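Local structure of tyrosinase (5ZRD) at residues W117-E122 / N278-A283; R217-G222 / L461-I466; D121-T124 / I129-I132; G302-N307 / P314-H319; P230-T233 / V237-K240. The protein oxidises monophenols as a dicopper monooxygenase, probably converting them through catechols to quinones, and stays efficient at catechol production under acidic conditions. All coordinates share one frame; numbering follows the deposited sequence.

Four of the five contacts lie wholly within the common central domain of tyrosinase; contact 2 joins helix 205-221 of that domain to strand 456-466, an edge strand, within this chain, of a mixed sheet. Contact 1, on helix 274-285, is the hub: its centre lies about 10 to 11 Å from those of the other four. Along the chain, contact 3 starts from the same loop as contact 1, contact 5 joins the loop after helix 205-221 to the start of helix 237-244, and contact 4 comes after contact 1 closes. Asp279 joins helix 274-285 to strand 456-466, and His281 joins it to the 303-305 turn. Contacts 4 and 5 are farthest apart, about 21 Å between centres.

Contact 1. Residues W117-E122 / N278-A283; sequences WDETDE and NDIHLA. With CU (copper (II) ion), chain K.
The helix that carries two copper ligands of the dicopper site, 274-285, is backed here by the loop 117-122 through Ile280, which meets Glu119 and Trp117. The carboxylate of Glu119 lies against the branched end of the isoleucine, with OE1 3.6 Å from Ile280 CG2 and CD 3.9 Å from Ile280 CG1. Ile280 holds CG2 anti to its backbone N (CG1 at chi1 -71°), which turns that methyl toward both the carboxylate and the indole, with Trp117 CZ3 4.1 Å from Ile280 CG2. Glu119 CG in turn covers one face of the Trp117 ring, 3.7 Å above its plane. One residue on, His281 turns to the metal: its NE2 binds copper at 2.0 Å, and His277 and His320 complete the protein ligands of this ion, in the arrangement of three histidines per copper known from type 3 centres. The polar end of Glu119 has its partners outside the pair. OE1 faces His319 ND1 at a separation too short to be taken literally, while OE2 is hydrogen-bonded to Tyr241 OH and Asn322 ND2. The OE2 bonds probably help fix the rotation of this buried carboxylate while its flank rests on apolar carbons.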
# COMPACT_ATOMS: atom_id res chain seq x y z
N TRP A 117 -32.98 24.36 20.88
CA TRP A 117 -34.29 23.84 20.55
C TRP A 117 -34.68 22.84 21.62
O TRP A 117 -34.14 21.75 21.67
CB TRP A 117 -34.33 23.18 19.17
CG TRP A 117 -35.58 22.40 18.90
CD1 TRP A 117 -36.82 22.60 19.43
CD2 TRP A 117 -35.70 21.31 17.99
NE1 TRP A 117 -37.70 21.68 18.93
CE2 TRP A 117 -37.06 20.91 18.01
CE3 TRP A 117 -34.82 20.67 17.13
CZ2 TRP A 117 -37.53 19.83 17.26
CZ3 TRP A 117 -35.28 19.61 16.39
CH2 TRP A 117 -36.62 19.21 16.44
N ASP A 118 -35.60 23.26 22.47
CA ASP A 118 -36.13 22.41 23.50
C ASP A 118 -37.05 21.34 22.90
O ASP A 118 -38.26 21.56 22.78
CB ASP A 118 -36.85 23.21 24.59
CG ASP A 118 -37.10 22.38 25.85
OD1 ASP A 118 -37.05 21.11 25.80
OD2 ASP A 118 -37.36 23.00 26.89
N GLU A 119 -36.46 20.18 22.63
CA GLU A 119 -37.06 19.11 21.80
C GLU A 119 -38.19 18.38 22.53
O GLU A 119 -39.01 17.70 21.87
CB GLU A 119 -35.99 18.08 21.41
CG GLU A 119 -34.96 18.61 20.44
CD GLU A 119 -33.59 17.94 20.45
OE1 GLU A 119 -32.88 18.11 19.46
OE2 GLU A 119 -33.23 17.24 21.44
N THR A 120 -38.18 18.45 23.85
CA THR A 120 -39.11 17.71 24.70
C THR A 120 -40.02 18.65 25.50
O THR A 120 -40.68 18.22 26.42
CB THR A 120 -38.34 16.79 25.65
OG1 THR A 120 -37.35 17.54 26.35
CG2 THR A 120 -37.66 15.65 24.93
N ASP A 121 -40.05 19.93 25.19
CA ASP A 121 -41.03 20.84 25.78
C ASP A 121 -42.41 20.58 25.15
O ASP A 121 -42.53 19.82 24.19
CB ASP A 121 -40.63 22.33 25.58
CG ASP A 121 -40.86 22.84 24.13
OD1 ASP A 121 -41.30 22.07 23.24
OD2 ASP A 121 -40.62 24.04 23.88
N GLU A 122 -43.40 21.27 25.70
CA GLU A 122 -44.81 21.12 25.35
C GLU A 122 -45.04 21.56 23.89
O GLU A 122 -45.79 20.90 23.15
CB GLU A 122 -45.69 21.92 26.35
CG GLU A 122 -47.13 21.41 26.51
CD GLU A 122 -47.30 19.94 26.92
OE1 GLU A 122 -48.35 19.36 26.53
OE2 GLU A 122 -46.39 19.36 27.61
N ASN A 278 -29.37 10.56 18.29
CA ASN A 278 -29.46 9.82 17.04
C ASN A 278 -30.87 9.92 16.46
O ASN A 278 -31.02 10.21 15.25
CB ASN A 278 -29.01 8.37 17.23
CG ASN A 278 -27.52 8.23 17.39
OD1 ASN A 278 -26.79 9.22 17.40
ND2 ASN A 278 -27.06 7.00 17.51
N ASP A 279 -31.90 9.73 17.29
CA ASP A 279 -33.29 9.77 16.80
C ASP A 279 -33.63 11.08 16.10
O ASP A 279 -34.27 11.07 15.04
CB ASP A 279 -34.30 9.55 17.94
CG ASP A 279 -34.16 8.17 18.61
OD1 ASP A 279 -33.60 7.20 18.01
OD2 ASP A 279 -34.62 8.05 19.77
N ILE A 280 -33.18 12.20 16.66
CA ILE A 280 -33.58 13.50 16.21
C ILE A 280 -32.91 13.72 14.85
O ILE A 280 -33.51 14.24 13.95
CB ILE A 280 -33.27 14.61 17.24
CG1 ILE A 280 -34.17 14.56 18.49
CG2 ILE A 280 -33.33 15.99 16.63
CD1 ILE A 280 -35.68 14.65 18.22
N HIS A 281 -31.65 13.36 14.73
CA HIS A 281 -30.99 13.37 13.47
C HIS A 281 -31.79 12.57 12.43
O HIS A 281 -31.91 13.01 11.32
CB HIS A 281 -29.60 12.75 13.61
CG HIS A 281 -28.54 13.71 14.03
ND1 HIS A 281 -27.68 14.30 13.13
CD2 HIS A 281 -28.14 14.10 15.26
CE1 HIS A 281 -26.79 15.02 13.79
NE2 HIS A 281 -27.08 14.96 15.10
N LEU A 282 -32.25 11.36 12.74
CA LEU A 282 -32.89 10.58 11.71
C LEU A 282 -34.27 11.18 11.36
O LEU A 282 -34.67 11.16 10.22
CB LEU A 282 -33.02 9.12 12.15
CG LEU A 282 -31.71 8.37 12.40
CD1 LEU A 282 -31.91 6.87 12.24
CD2 LEU A 282 -30.57 8.84 11.52
N ALA A 283 -35.00 11.66 12.34
CA ALA A 283 -36.33 12.23 12.08
C ALA A 283 -36.20 13.47 11.18
O ALA A 283 -36.83 13.57 10.10
CB ALA A 283 -36.99 12.58 13.38
CU CU K . -25.62 15.23 16.44

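Contact 2. Residues R217-G222 / L461-I466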
# COMPACT_ATOMS: atom_id res chain seq x y z
N ARG A 217 -43.15 15.01 15.67
CA ARG A 217 -44.09 14.75 16.81
C ARG A 217 -44.26 13.25 17.07
O ARG A 217 -44.39 12.79 18.22
CB ARG A 217 -45.45 15.39 16.53
CG ARG A 217 -45.49 16.91 16.64
CD ARG A 217 -46.90 17.42 16.36
NE ARG A 217 -47.79 17.02 17.45
CZ ARG A 217 -49.10 16.78 17.32
NH1 ARG A 217 -49.75 17.14 16.21
NH2 ARG A 217 -49.73 16.12 18.27
N ALA A 218 -44.27 12.48 15.99
CA ALA A 218 -44.48 11.02 16.05
C ALA A 218 -43.26 10.36 16.69
O ALA A 218 -43.40 9.48 17.49
CB ALA A 218 -44.70 10.46 14.66
N TRP A 219 -42.08 10.74 16.26
CA TRP A 219 -40.85 10.25 16.87
C TRP A 219 -40.85 10.55 18.38
O TRP A 219 -40.53 9.68 19.19
CB TRP A 219 -39.63 10.89 16.21
CG TRP A 219 -39.08 10.16 15.03
CD1 TRP A 219 -39.39 10.35 13.72
CD2 TRP A 219 -38.03 9.18 15.04
NE1 TRP A 219 -38.62 9.56 12.92
CE2 TRP A 219 -37.79 8.82 13.70
CE3 TRP A 219 -37.30 8.55 16.05
CZ2 TRP A 219 -36.82 7.89 13.34
CZ3 TRP A 219 -36.36 7.61 15.70
CH2 TRP A 219 -36.12 7.29 14.36
N LEU A 220 -41.20 11.78 18.74
CA LEU A 220 -41.24 12.16 20.18
C LEU A 220 -42.31 11.35 20.94
O LEU A 220 -42.07 10.86 22.04
CB LEU A 220 -41.49 13.66 20.29
CG LEU A 220 -40.28 14.52 19.94
CD1 LEU A 220 -40.72 15.94 19.70
CD2 LEU A 220 -39.24 14.47 21.05
N LYS A 221 -43.48 11.23 20.33
CA LYS A 221 -44.54 10.44 20.93
C LYS A 221 -44.14 8.96 21.04
O LYS A 221 -44.29 8.42 22.11
CB LYS A 221 -45.83 10.52 20.11
CG LYS A 221 -47.04 10.01 20.87
CD LYS A 221 -48.36 10.21 20.14
CE LYS A 221 -49.55 9.74 20.95
NZ LYS A 221 -50.62 9.15 20.09
N GLY A 222 -43.64 8.33 19.98
CA GLY A 222 -43.49 6.85 19.94
C GLY A 222 -44.71 6.16 19.32
O GLY A 222 -44.88 4.94 19.37
N LEU A 461 -42.05 -3.16 20.73
CA LEU A 461 -41.07 -3.13 21.87
C LEU A 461 -40.18 -1.87 21.84
O LEU A 461 -39.55 -1.56 22.83
CB LEU A 461 -40.21 -4.37 21.76
CG LEU A 461 -40.99 -5.69 21.70
CD1 LEU A 461 -40.03 -6.87 21.67
CD2 LEU A 461 -41.94 -5.82 22.88
N GLY A 462 -40.09 -1.20 20.69
CA GLY A 462 -39.36 0.05 20.58
C GLY A 462 -38.47 0.12 19.34
O GLY A 462 -38.53 -0.76 18.49
N HIS A 463 -37.70 1.22 19.24
CA HIS A 463 -36.77 1.50 18.15
C HIS A 463 -35.33 1.68 18.67
O HIS A 463 -35.07 1.93 19.84
CB HIS A 463 -37.22 2.73 17.37
CG HIS A 463 -37.04 4.01 18.13
ND1 HIS A 463 -38.04 4.58 18.88
CD2 HIS A 463 -35.95 4.80 18.29
CE1 HIS A 463 -37.59 5.69 19.45
NE2 HIS A 463 -36.31 5.84 19.10
N LYS A 464 -34.39 1.52 17.76
CA LYS A 464 -33.00 1.86 17.94
C LYS A 464 -32.52 2.51 16.64
O LYS A 464 -32.62 1.91 15.58
CB LYS A 464 -32.16 0.63 18.24
CG LYS A 464 -30.65 0.86 18.43
CD LYS A 464 -29.94 -0.48 18.59
CE LYS A 464 -28.43 -0.40 18.68
NZ LYS A 464 -28.02 -0.10 20.07
N SER A 465 -31.98 3.71 16.79
CA SER A 465 -31.47 4.52 15.72
C SER A 465 -29.95 4.38 15.65
O SER A 465 -29.25 4.75 16.57
CB SER A 465 -31.88 5.95 15.92
OG SER A 465 -33.27 6.17 15.67
N ILE A 466 -29.44 3.90 14.53
CA ILE A 466 -27.99 3.89 14.27
C ILE A 466 -27.68 5.04 13.30
O ILE A 466 -27.89 4.97 12.06
CB ILE A 466 -27.52 2.53 13.72
CG1 ILE A 466 -27.84 1.35 14.65
CG2 ILE A 466 -26.02 2.56 13.45
CD1 ILE A 466 -29.27 0.91 14.64
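The last turn of helix 205-221, which stops at Lys221, stands beside the end of strand 456-466 with no backbone hydrogen bond between the two segments. Trp219 reaches over to His463 and Ser465, two residues apart on the strand, whose side chains both leave the backbone toward the helix. The six-membered ring of Trp219 and the His463 ring form a T-shaped pair, with planes at 77° and centroids 5.2 Å apart. In it the indole supplies the edge: Trp219 CZ3 lies 3.7 Å above the imidazole plane, displaced toward the rim. With chi1 at 71°, His463 CG sits between its backbone N and carbonyl carbon, and from there the ring turns a face to the tryptophan. Ser465 OG comes up to the indole edge near the ring plane, 3.3 Å from Trp219 CH2. Through this cluster the helical core that holds the copper pair meets an edge strand, within this chain, of the mixed sheet. Polar atoms of the three side chains have partners elsewhere. Asp279, on helix 274-285, accepts from Ser465 OG at OD1 and from His463 NE2 at OD2, so one carboxylate positions both strand residues against the ring. Tyr289 OH bonds His463 ND1, while Trp219 NE1 donates to the carbonyl of Phe287.

Contact 3. Residues D121-T124 / I129-I132; sequences DEYT and IPSI
Tyr123 lays the CE2 corner of its ring against the backbone of Ile129 and Pro130, 3.8 Å from Pro130 CA and 4.1 Å from Ile129 C. The carbonyl carbon lies at the ring edge, near its plane. Along the same flank, Tyr123 CD2 is 4.3 Å from Pro130 CG, a looser apolar touch. The ring arrives there because Tyr123 carries CG anti to its backbone N (chi1 -179°), which sends the side chain from the first turn of helix 122-127 toward the chain that leaves that helix. Beyond the ring, the phenol reaches the loop through two waters. Tyr123 OH donates to water 1, at 2.7 Å, and that water donates a hydrogen bond to the carbonyl O of Ile129. Water 2 donates to the same hydroxyl and accepts from Ser131 N, 3.0 Å away. The helix start is set by Asp121 as N-cap: its OD1 receives Thr124 N at 2.6 Å in a nearly straight bond of 171°. Farther out, Arg15 makes a cation-pi contact with the Tyr123 ring, and Thr124 OG1 bonds Trp117 NE1, tying the short helix to the loop before it. With no direct hydrogen bond across the contact, its polar link rests on the phenol hydroxyl, which serves as donor to one water and acceptor from the other and so bridges a carbonyl and an amide of the loop.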
# COMPACT_ATOMS: atom_id res chain seq x y z
N ASP A 121 -40.05 19.93 25.19
CA ASP A 121 -41.03 20.84 25.78
C ASP A 121 -42.41 20.58 25.15
O ASP A 121 -42.53 19.82 24.19
CB ASP A 121 -40.63 22.33 25.58
CG ASP A 121 -40.86 22.84 24.13
OD1 ASP A 121 -41.30 22.07 23.24
OD2 ASP A 121 -40.62 24.04 23.88
N GLU A 122 -43.40 21.27 25.70
CA GLU A 122 -44.81 21.12 25.35
C GLU A 122 -45.04 21.56 23.89
O GLU A 122 -45.79 20.90 23.15
CB GLU A 122 -45.69 21.92 26.35
CG GLU A 122 -47.13 21.41 26.51
CD GLU A 122 -47.30 19.94 26.92
OE1 GLU A 122 -48.35 19.36 26.53
OE2 GLU A 122 -46.39 19.36 27.61
N TYR A 123 -44.38 22.65 23.48
CA TYR A 123 -44.56 23.14 22.11
C TYR A 123 -44.15 22.05 21.11
O TYR A 123 -44.95 21.67 20.21
CB TYR A 123 -43.82 24.46 21.84
CG TYR A 123 -44.06 24.93 20.44
CD1 TYR A 123 -45.22 25.62 20.11
CD2 TYR A 123 -43.22 24.57 19.40
CE1 TYR A 123 -45.52 25.96 18.79
CE2 TYR A 123 -43.48 24.94 18.08
CZ TYR A 123 -44.65 25.62 17.77
OH TYR A 123 -44.95 26.01 16.50
N THR A 124 -42.94 21.52 21.28
CA THR A 124 -42.43 20.60 20.29
C THR A 124 -43.32 19.36 20.27
O THR A 124 -43.66 18.85 19.20
CB THR A 124 -40.95 20.25 20.51
OG1 THR A 124 -40.10 21.40 20.55
CG2 THR A 124 -40.43 19.38 19.39
N ILE A 129 -41.27 21.55 15.10
CA ILE A 129 -40.13 22.45 15.22
C ILE A 129 -40.62 23.89 15.28
O ILE A 129 -41.47 24.29 14.51
CB ILE A 129 -39.14 22.23 14.06
CG1 ILE A 129 -38.82 20.75 13.84
CG2 ILE A 129 -37.88 23.07 14.27
CD1 ILE A 129 -37.86 20.53 12.71
N PRO A 130 -40.06 24.69 16.18
CA PRO A 130 -40.40 26.13 16.20
C PRO A 130 -40.24 26.75 14.81
O PRO A 130 -39.23 26.47 14.16
CB PRO A 130 -39.40 26.73 17.20
CG PRO A 130 -39.19 25.62 18.19
CD PRO A 130 -39.22 24.36 17.34
N SER A 131 -41.18 27.59 14.37
CA SER A 131 -41.17 28.10 12.96
C SER A 131 -39.96 29.02 12.71
O SER A 131 -39.57 29.18 11.57
CB SER A 131 -42.44 28.79 12.61
OG SER A 131 -42.64 29.90 13.47
N ILE A 132 -39.32 29.58 13.74
CA ILE A 132 -38.13 30.43 13.45
C ILE A 132 -37.06 29.57 12.78
O ILE A 132 -36.28 30.11 12.02
CB ILE A 132 -37.58 31.15 14.70
CG1 ILE A 132 -36.39 32.06 14.38
CG2 ILE A 132 -37.20 30.16 15.78
CD1 ILE A 132 -36.67 33.11 13.34
O HOH W 1 -43.98 24.14 14.80
O HOH W 2 -43.28 28.52 16.27

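Contact 4. Residues G302-N307 / P314-H319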
# COMPACT_ATOMS: atom_id res chain seq x y z
N GLY A 302 -31.61 13.50 3.64
CA GLY A 302 -31.35 14.83 4.15
C GLY A 302 -30.01 14.95 4.85
O GLY A 302 -29.43 13.97 5.27
N ASP A 303 -29.50 16.16 4.95
CA ASP A 303 -28.15 16.30 5.44
C ASP A 303 -27.99 15.81 6.88
O ASP A 303 -27.02 15.14 7.18
CB ASP A 303 -27.64 17.73 5.24
CG ASP A 303 -27.46 18.07 3.78
OD1 ASP A 303 -28.46 18.50 3.18
OD2 ASP A 303 -26.32 17.90 3.24
N MET A 304 -28.99 16.07 7.72
CA MET A 304 -28.97 15.71 9.15
C MET A 304 -28.99 14.19 9.37
O MET A 304 -28.72 13.74 10.46
CB MET A 304 -30.18 16.34 9.86
CG MET A 304 -29.95 17.77 10.32
SD MET A 304 -28.79 17.92 11.69
CE MET A 304 -29.71 17.18 13.02
N GLY A 305 -29.30 13.39 8.34
CA GLY A 305 -29.58 11.97 8.50
C GLY A 305 -28.35 11.10 8.64
O GLY A 305 -28.50 9.95 8.99
N GLU A 306 -27.16 11.64 8.35
CA GLU A 306 -25.90 10.95 8.41
C GLU A 306 -24.84 11.97 8.89
O GLU A 306 -25.07 13.20 8.88
CB GLU A 306 -25.47 10.42 7.03
CG GLU A 306 -26.10 9.08 6.63
CD GLU A 306 -27.58 9.04 6.24
OE1 GLU A 306 -28.16 10.09 5.94
OE2 GLU A 306 -28.14 7.92 6.22
N ASN A 307 -23.69 11.50 9.33
CA ASN A 307 -22.76 12.39 9.96
C ASN A 307 -22.01 13.21 8.89
O ASN A 307 -21.38 14.21 9.20
CB ASN A 307 -21.84 11.62 10.89
CG ASN A 307 -22.47 11.33 12.24
OD1 ASN A 307 -22.22 10.27 12.81
ND2 ASN A 307 -23.28 12.24 12.74
N PRO A 314 -27.95 24.41 9.73
CA PRO A 314 -27.97 25.24 10.96
C PRO A 314 -28.70 24.59 12.14
O PRO A 314 -28.31 24.88 13.30
CB PRO A 314 -28.69 26.53 10.54
CG PRO A 314 -28.36 26.66 9.07
CD PRO A 314 -28.35 25.24 8.57
N ILE A 315 -29.70 23.73 11.87
CA ILE A 315 -30.50 23.11 12.92
C ILE A 315 -29.61 22.16 13.72
O ILE A 315 -29.93 21.85 14.88
CB ILE A 315 -31.75 22.35 12.40
CG1 ILE A 315 -32.79 22.16 13.50
CG2 ILE A 315 -31.42 21.00 11.81
CD1 ILE A 315 -34.17 21.85 12.95
N PHE A 316 -28.56 21.66 13.09
CA PHE A 316 -27.59 20.85 13.85
C PHE A 316 -27.23 21.51 15.18
O PHE A 316 -27.18 20.84 16.19
CB PHE A 316 -26.31 20.63 13.05
CG PHE A 316 -25.28 19.81 13.77
CD1 PHE A 316 -24.40 20.40 14.66
CD2 PHE A 316 -25.15 18.45 13.52
CE1 PHE A 316 -23.45 19.64 15.31
CE2 PHE A 316 -24.21 17.68 14.17
CZ PHE A 316 -23.36 18.28 15.07
N PHE A 317 -27.04 22.81 15.21
CA PHE A 317 -26.46 23.47 16.39
C PHE A 317 -27.54 23.76 17.44
O PHE A 317 -27.25 23.71 18.65
CB PHE A 317 -25.67 24.71 15.95
CG PHE A 317 -24.44 24.29 15.21
CD1 PHE A 317 -24.51 23.99 13.87
CD2 PHE A 317 -23.29 23.98 15.89
CE1 PHE A 317 -23.41 23.49 13.20
CE2 PHE A 317 -22.18 23.49 15.22
CZ PHE A 317 -22.24 23.25 13.88
N PHE A 318 -28.76 24.02 16.99
CA PHE A 318 -29.89 24.20 17.92
C PHE A 318 -30.19 22.89 18.66
O PHE A 318 -30.53 22.85 19.85
CB PHE A 318 -31.11 24.71 17.14
CG PHE A 318 -30.92 26.13 16.68
CD1 PHE A 318 -30.23 26.41 15.52
CD2 PHE A 318 -31.32 27.19 17.47
CE1 PHE A 318 -29.98 27.72 15.14
CE2 PHE A 318 -31.10 28.50 17.07
CZ PHE A 318 -30.43 28.76 15.91
N HIS A 319 -30.10 21.80 17.91
CA HIS A 319 -30.30 20.46 18.40
C HIS A 319 -29.20 20.08 19.40
O HIS A 319 -29.49 19.60 20.49
CB HIS A 319 -30.30 19.48 17.24
CG HIS A 319 -30.06 18.07 17.64
ND1 HIS A 319 -30.91 17.38 18.46
CD2 HIS A 319 -29.05 17.23 17.34
CE1 HIS A 319 -30.46 16.15 18.61
NE2 HIS A 319 -29.29 16.05 17.96
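Met304 crosses both Ile315 and Phe316 at about a right angle, its bent chain reaching from the short 3-10 turn 303-305 to the first turn of helix 315-334. CG sits 3.8 Å from Ile315 CG2. The sulfur then runs past the start of the next side chain, with SD 3.9 Å from Phe316 CB. Relative to the Phe316 ring it lies at the edge, 5.4 Å from the centroid and 78° off the normal, a Met-aromatic contact made near the ring plane. Beyond it, the methyl CE comes within 4.4 Å of His319 CD2. Two bends of the side chain, at chi2 -70° and chi3 -69°, curl the thioether along the helix surface in this way. Phe316, CG anti to its backbone N, points its ring toward the copper pocket, where it stacks on the copper ligand His320 and borders the bound oxygen atom, as Asn307 also does. The backbone of Met304 takes part in the second shell as well: its carbonyl accepts from ND1 of the copper ligand His281. Helix 274-285 flanks the contact, Val284 touching both Met304 and Ile315 and Ile280 touching His319, while Phe316 also meets His94 of helix 90-108.

Contact 5. Residues P230-T233 / V237-K240; sequences PDPT and VYAK
A proline-on-tyrosine CH-pi contact joins the loop 230-233 to the first turn of helix 237-244, packing the linker after helix 205-221 against the helix it leads into. The close part is the Pro232 ring on Tyr238. Pro232 CG stands 3.6 Å above the phenol plane, offset toward the rim. The line from it to the ring centroid leans 21° off the normal. Its nearest ring atom is Tyr238 CD1, at 3.6 Å, and the neighbouring Pro232 CB leans on the same carbon at 3.7 Å. Tyr238 offers this face because its CG is anti to the backbone N (chi1 177°), the ring extending outward from the helix beside the loop. Leu412 and Leu415 of helix 410-415 also touch the tyrosine, so the aromatic ring is shared between the loop and that helix. The other part is looser and partly hydrated. Thr233 directs its side chain away from the helix, and OG1 is hydrogen-bonded to the carbonyl of Lys221 and to Asn235 N. Its backbone oxygen approaches Ala239, with Thr233 O 3.6 Å from Ala239 CB. Between these residues lies water 3, which accepts from Ala239 N at 3.1 Å and lies 2.7 Å from Thr233 O, to which it probably donates.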
# COMPACT_ATOMS: atom_id res chain seq x y z
N PRO A 230 -50.50 15.70 24.31
CA PRO A 230 -49.61 15.00 23.36
C PRO A 230 -49.45 13.50 23.66
O PRO A 230 -49.36 12.71 22.72
CB PRO A 230 -48.28 15.78 23.47
CG PRO A 230 -48.31 16.43 24.84
CD PRO A 230 -49.78 16.70 25.12
N ASP A 231 -49.44 13.14 24.96
CA ASP A 231 -49.32 11.77 25.50
C ASP A 231 -48.10 10.98 25.00
O ASP A 231 -48.25 10.11 24.19
CB ASP A 231 -50.59 10.94 25.23
CG ASP A 231 -51.82 11.45 25.99
OD1 ASP A 231 -51.67 12.38 26.84
OD2 ASP A 231 -52.93 10.92 25.72
N PRO A 232 -46.90 11.30 25.50
CA PRO A 232 -45.75 10.50 25.07
C PRO A 232 -45.83 9.08 25.65
O PRO A 232 -46.01 8.93 26.85
CB PRO A 232 -44.51 11.27 25.55
CG PRO A 232 -45.02 12.29 26.54
CD PRO A 232 -46.47 12.54 26.17
N THR A 233 -45.75 8.07 24.78
CA THR A 233 -45.56 6.67 25.19
C THR A 233 -44.13 6.47 25.74
O THR A 233 -43.30 7.41 25.75
CB THR A 233 -45.81 5.69 24.03
OG1 THR A 233 -44.66 5.60 23.19
CG2 THR A 233 -47.03 6.06 23.21
N VAL A 237 -39.00 9.37 21.56
CA VAL A 237 -37.78 10.08 21.86
C VAL A 237 -37.93 10.81 23.20
O VAL A 237 -36.95 10.97 23.90
CB VAL A 237 -37.39 11.07 20.75
CG1 VAL A 237 -36.08 11.78 21.11
CG2 VAL A 237 -37.29 10.35 19.41
N TYR A 238 -39.15 11.20 23.55
CA TYR A 238 -39.35 11.86 24.82
C TYR A 238 -38.92 10.94 25.98
O TYR A 238 -38.07 11.33 26.86
CB TYR A 238 -40.81 12.30 24.96
CG TYR A 238 -41.14 12.94 26.28
CD1 TYR A 238 -41.48 12.19 27.39
CD2 TYR A 238 -41.12 14.33 26.42
CE1 TYR A 238 -41.79 12.79 28.61
CE2 TYR A 238 -41.43 14.94 27.62
CZ TYR A 238 -41.77 14.17 28.72
OH TYR A 238 -42.08 14.79 29.90
N ALA A 239 -39.50 9.75 25.98
CA ALA A 239 -39.13 8.71 26.96
C ALA A 239 -37.62 8.44 26.92
O ALA A 239 -37.04 8.19 27.97
CB ALA A 239 -39.87 7.43 26.68
N LYS A 240 -37.02 8.36 25.73
CA LYS A 240 -35.62 8.00 25.66
C LYS A 240 -34.74 9.10 26.29
O LYS A 240 -33.77 8.80 26.97
CB LYS A 240 -35.23 7.74 24.20
CG LYS A 240 -35.55 6.35 23.66
CD LYS A 240 -34.54 5.94 22.59
CE LYS A 240 -34.79 4.56 21.99
NZ LYS A 240 -34.14 3.49 22.78
O HOH W 3 -41.95 9.17 24.24